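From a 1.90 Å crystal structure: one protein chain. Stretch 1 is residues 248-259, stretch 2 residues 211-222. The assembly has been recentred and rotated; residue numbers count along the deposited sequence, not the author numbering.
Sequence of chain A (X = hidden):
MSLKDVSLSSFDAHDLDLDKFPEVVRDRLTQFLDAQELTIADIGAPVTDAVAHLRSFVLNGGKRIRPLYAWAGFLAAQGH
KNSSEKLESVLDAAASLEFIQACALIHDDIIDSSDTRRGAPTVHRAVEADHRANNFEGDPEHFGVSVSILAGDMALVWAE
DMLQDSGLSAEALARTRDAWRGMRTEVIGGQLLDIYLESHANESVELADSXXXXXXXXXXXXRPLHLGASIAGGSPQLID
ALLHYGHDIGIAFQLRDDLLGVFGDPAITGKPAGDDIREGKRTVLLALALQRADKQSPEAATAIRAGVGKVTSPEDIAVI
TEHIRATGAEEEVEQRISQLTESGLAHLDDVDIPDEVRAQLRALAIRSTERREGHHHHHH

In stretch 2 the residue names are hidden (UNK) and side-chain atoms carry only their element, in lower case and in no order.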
# COMPACT_ATOMS: atom_id res chain seq x y z
N ASP A 248 23.81 12.31 -3.70
CA ASP A 248 24.90 12.69 -2.76
C ASP A 248 24.40 13.24 -1.44
O ASP A 248 24.77 12.77 -0.36
CB ASP A 248 25.85 13.68 -3.41
CG ASP A 248 26.64 13.08 -4.55
OD1 ASP A 248 26.55 11.85 -4.81
OD2 ASP A 248 27.37 13.83 -5.19
N ILE A 249 23.51 14.23 -1.50
CA ILE A 249 22.96 14.79 -0.28
C ILE A 249 22.08 13.76 0.48
O ILE A 249 22.08 13.74 1.72
CB ILE A 249 22.19 16.14 -0.57
CG1 ILE A 249 23.10 17.15 -1.31
CG2 ILE A 249 21.61 16.74 0.75
CD1 ILE A 249 24.56 17.36 -0.62
N GLY A 250 21.34 12.92 -0.24
CA GLY A 250 20.48 11.93 0.44
C GLY A 250 21.29 10.91 1.24
O GLY A 250 20.89 10.51 2.36
N ILE A 251 22.40 10.45 0.64
CA ILE A 251 23.28 9.51 1.37
C ILE A 251 23.88 10.24 2.59
O ILE A 251 23.85 9.71 3.71
CB ILE A 251 24.39 8.89 0.47
CG1 ILE A 251 23.76 7.92 -0.57
CG2 ILE A 251 25.47 8.13 1.33
CD1 ILE A 251 24.68 7.65 -1.73
N ALA A 252 24.39 11.45 2.39
CA ALA A 252 24.97 12.22 3.51
C ALA A 252 23.95 12.43 4.62
O ALA A 252 24.29 12.38 5.81
CB ALA A 252 25.53 13.56 3.00
N PHE A 253 22.69 12.71 4.24
CA PHE A 253 21.64 12.89 5.23
C PHE A 253 21.46 11.63 6.08
O PHE A 253 21.34 11.74 7.31
CB PHE A 253 20.33 13.28 4.50
CG PHE A 253 19.10 13.19 5.34
CD1 PHE A 253 18.76 14.22 6.22
CD2 PHE A 253 18.24 12.08 5.24
CE1 PHE A 253 17.58 14.17 7.00
CE2 PHE A 253 17.05 12.00 6.02
CZ PHE A 253 16.74 13.06 6.90
N GLN A 254 21.42 10.45 5.46
CA GLN A 254 21.25 9.22 6.25
C GLN A 254 22.46 9.01 7.17
O GLN A 254 22.31 8.59 8.32
CB GLN A 254 21.13 7.98 5.37
CG GLN A 254 20.79 6.74 6.24
CD GLN A 254 19.54 6.95 7.03
OE1 GLN A 254 18.52 7.34 6.47
NE2 GLN A 254 19.59 6.75 8.35
N LEU A 255 23.64 9.26 6.62
CA LEU A 255 24.88 9.14 7.47
C LEU A 255 24.83 10.06 8.68
O LEU A 255 25.18 9.65 9.79
CB LEU A 255 26.14 9.39 6.67
CG LEU A 255 26.44 8.39 5.52
CD1 LEU A 255 27.69 8.89 4.78
CD2 LEU A 255 26.64 6.95 6.04
N ARG A 256 24.38 11.30 8.48
CA ARG A 256 24.21 12.24 9.60
C ARG A 256 23.19 11.69 10.59
O ARG A 256 23.38 11.78 11.82
CB ARG A 256 23.77 13.65 9.13
CG ARG A 256 23.47 14.65 10.28
CD ARG A 256 24.71 14.83 11.25
NE ARG A 256 25.81 15.43 10.51
CZ ARG A 256 27.11 15.33 10.82
NH1 ARG A 256 27.50 14.62 11.88
NH2 ARG A 256 28.01 15.94 10.04
N ASP A 257 22.08 11.17 10.06
CA ASP A 257 21.04 10.59 10.90
C ASP A 257 21.55 9.38 11.73
O ASP A 257 21.18 9.21 12.90
CB ASP A 257 19.81 10.20 10.03
CG ASP A 257 18.82 11.37 9.84
OD1 ASP A 257 19.11 12.52 10.26
OD2 ASP A 257 17.74 11.14 9.26
N ASP A 258 22.42 8.56 11.11
CA ASP A 258 23.06 7.45 11.82
C ASP A 258 23.94 7.98 12.97
O ASP A 258 23.88 7.45 14.07
CB ASP A 258 23.93 6.61 10.91
CG ASP A 258 23.16 5.95 9.77
OD1 ASP A 258 21.92 5.77 9.84
OD2 ASP A 258 23.83 5.59 8.80
N LEU A 259 24.71 9.04 12.73
CA LEU A 259 25.56 9.58 13.81
C LEU A 259 24.70 10.14 14.93
O LEU A 259 24.96 9.86 16.11
CB LEU A 259 26.55 10.63 13.28
CG LEU A 259 27.59 10.14 12.27
CD1 LEU A 259 28.53 11.27 11.85
CD2 LEU A 259 28.45 8.96 12.86
N UNK A 211 21.30 0.20 0.99
CA UNK A 211 20.13 0.62 1.73
C UNK A 211 20.04 2.16 1.74
O UNK A 211 18.98 2.74 1.48
c UNK A 211 20.08 -1.45 3.20
c UNK A 211 19.04 0.72 3.97
c UNK A 211 20.17 0.10 3.16
N UNK A 212 21.17 2.82 2.03
CA UNK A 212 21.16 4.29 2.06
C UNK A 212 20.76 4.91 0.69
O UNK A 212 19.99 5.88 0.66
n UNK A 212 21.80 4.21 4.73
o UNK A 212 24.00 4.70 4.44
c UNK A 212 22.82 4.57 3.98
c UNK A 212 22.52 4.85 2.51
N UNK A 213 21.27 4.35 -0.40
CA UNK A 213 21.02 4.84 -1.77
C UNK A 213 19.51 4.81 -2.12
O UNK A 213 18.99 5.75 -2.75
c UNK A 213 22.19 2.60 -7.46
c UNK A 213 21.77 3.95 -2.75
n UNK A 213 22.85 1.45 -7.24
c UNK A 213 21.56 4.26 -4.19
c UNK A 213 22.41 3.32 -5.08
n UNK A 213 21.97 3.47 -6.47
n UNK A 213 21.72 2.87 -8.67
N UNK A 214 18.85 3.71 -1.69
CA UNK A 214 17.46 3.41 -2.13
C UNK A 214 16.43 3.76 -1.07
O UNK A 214 15.48 4.47 -1.37
c UNK A 214 18.07 1.65 -3.84
c UNK A 214 19.49 1.17 -6.24
c UNK A 214 18.31 1.94 -6.28
c UNK A 214 19.26 0.91 -3.84
c UNK A 214 17.34 1.93 -2.57
c UNK A 214 17.61 2.19 -5.06
c UNK A 214 19.94 0.64 -5.01
N UNK A 215 16.64 3.31 0.18
CA UNK A 215 15.68 3.59 1.22
C UNK A 215 15.68 5.07 1.63
O UNK A 215 14.65 5.62 1.99
c UNK A 215 14.95 2.92 3.61
c UNK A 215 15.92 2.70 2.45
c UNK A 215 15.29 2.03 4.83
n UNK A 215 14.90 1.94 7.33
c UNK A 215 14.98 2.80 6.11
N UNK A 216 16.83 5.73 1.52
CA UNK A 216 16.89 7.14 1.93
C UNK A 216 17.12 8.09 0.79
O UNK A 216 16.33 9.00 0.61
c UNK A 216 17.95 7.41 3.02
o UNK A 216 17.63 6.59 4.15
c UNK A 216 17.90 8.90 3.46
N UNK A 217 18.20 7.93 0.01
CA UNK A 217 18.54 9.02 -0.89
C UNK A 217 17.50 9.15 -2.04
O UNK A 217 17.05 10.25 -2.36
c UNK A 217 19.93 8.85 -1.48
N UNK A 218 17.18 8.03 -2.67
CA UNK A 218 16.19 8.00 -3.77
C UNK A 218 14.86 8.49 -3.23
O UNK A 218 14.22 9.38 -3.79
c UNK A 218 16.02 6.55 -4.31
N UNK A 219 14.49 7.96 -2.08
CA UNK A 219 13.17 8.18 -1.53
C UNK A 219 12.96 9.61 -1.02
O UNK A 219 11.90 10.21 -1.20
c UNK A 219 10.67 7.64 2.58
o UNK A 219 8.31 7.99 2.64
c UNK A 219 9.35 7.74 0.52
c UNK A 219 10.49 7.53 -0.22
c UNK A 219 12.99 7.18 -0.39
c UNK A 219 9.44 7.77 1.92
c UNK A 219 11.81 7.47 1.82
c UNK A 219 11.75 7.41 0.42
N UNK A 220 13.99 10.17 -0.39
CA UNK A 220 13.78 11.38 0.41
C UNK A 220 14.12 12.64 -0.35
O UNK A 220 13.50 13.69 -0.11
c UNK A 220 14.61 11.28 1.72
c UNK A 220 14.49 12.57 2.60
o UNK A 220 14.19 10.12 2.45
N UNK A 221 15.09 12.54 -1.26
CA UNK A 221 15.57 13.70 -1.94
C UNK A 221 15.57 13.60 -3.44
O UNK A 221 15.00 14.47 -4.13
c UNK A 221 17.05 14.10 -1.45
c UNK A 221 17.08 14.16 0.07
c UNK A 221 17.46 15.45 -2.14
c UNK A 221 18.33 15.00 0.67
N UNK A 222 16.23 12.57 -3.98
CA UNK A 222 16.40 12.53 -5.44
C UNK A 222 15.08 12.37 -6.19
O UNK A 222 14.81 13.12 -7.13
c UNK A 222 17.39 11.42 -5.88
O HOH W 1 24.06 3.61 7.15

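Position 211 carries three side-chain carbons, one bearing the other two; this branching at the first carbon gives Val211, whose side chain is out of reach of stretch 1. Position 212 has two carbons, the second holding one oxygen and one nitrogen, a carboxamide one carbon from CB whose nitrogen rules out a carboxylate; the nitrogen lies against Gln254 CG and the oxygen near Leu255 CD2: Asn212. The distances are 3.1 Å from Asn212 ND2 to Gln254 CG and 3.8 Å from Asn212 OD1 to Leu255 CD2. Water 1 donates to Asn212 OD1 (2.9 Å) and to Asp258 OD2 (2.6 Å), bridging two oxygens that are themselves 4.5 Å apart.

Position 213 shows three carbons, a nitrogen, then a carbon with two more nitrogens, a guanidinium. Its CA-to-CB bond points away, and its closest contact comes from the backbone, CA to Ile251 CG1 at 4.3 Å: Arg213. At 214, one carbon leads to a six-carbon ring without a hydroxyl, hence Phe214, out of reach. Position 215 has four carbons in a row ending in nitrogen, with no contact across: Lys215, largely extended, though chi3 (145°) lies between wells.

Position 216 has one carbon carrying an oxygen and a carbon; the oxygen lies against Gln254 OE1 and the carbon against Gly250 O and the Phe253 ring edge. That is Thr216, and its OG1 donates a 2.6 Å hydrogen bond to Gln254 OE1. The methyl CG2 sits 3.6 Å from Gly250 O and 3.7 Å from Phe253 CD2, near the ring plane.

A single carbon at 217, CB, is 3.6 Å from Ile251 N and 4.0 Å from Ile251 CG1: Ala217. Position 218 also has one carbon, pointing away: Ala218. At 219 a six-carbon ring bears an oxygen, identifying Tyr219, which is out of reach. Position 220 repeats the oxygen-and-carbon fork, its carbon arm facing Phe253 CE2, so Thr220; its CG2 is 4.3 Å from Phe253 CE2, and its OG1 makes a weak hydrogen bond to Thr216 O (3.0 Å).

Four carbons at 221, forked at the first with one arm two carbons long whose tip meets Ile249 CG2 and Gly250 CA, define Ile221. Its CD1 lies 3.7 Å from Ile249 CG2 and 3.8 Å from Gly250 CA. The lone carbon of 222 makes no contact: Ala222.

The contact turns on Gly250: its CA is 3.7 Å from Ala217 CA, and an ideal CB there would fall 2.4 Å from that atom, a clash. The absent side chain thus permits an axis approach of 7.7 Å at 115°. Apolar packing flanks this point, while Gln254, accepting from Thr216 OG1, also donates through NE2 to Asp258 OD1 (2.9 Å, 171°), so both its amide oxygen and nitrogen are used.

Stretch 2 (211-222) VNRFKTAAYTIA
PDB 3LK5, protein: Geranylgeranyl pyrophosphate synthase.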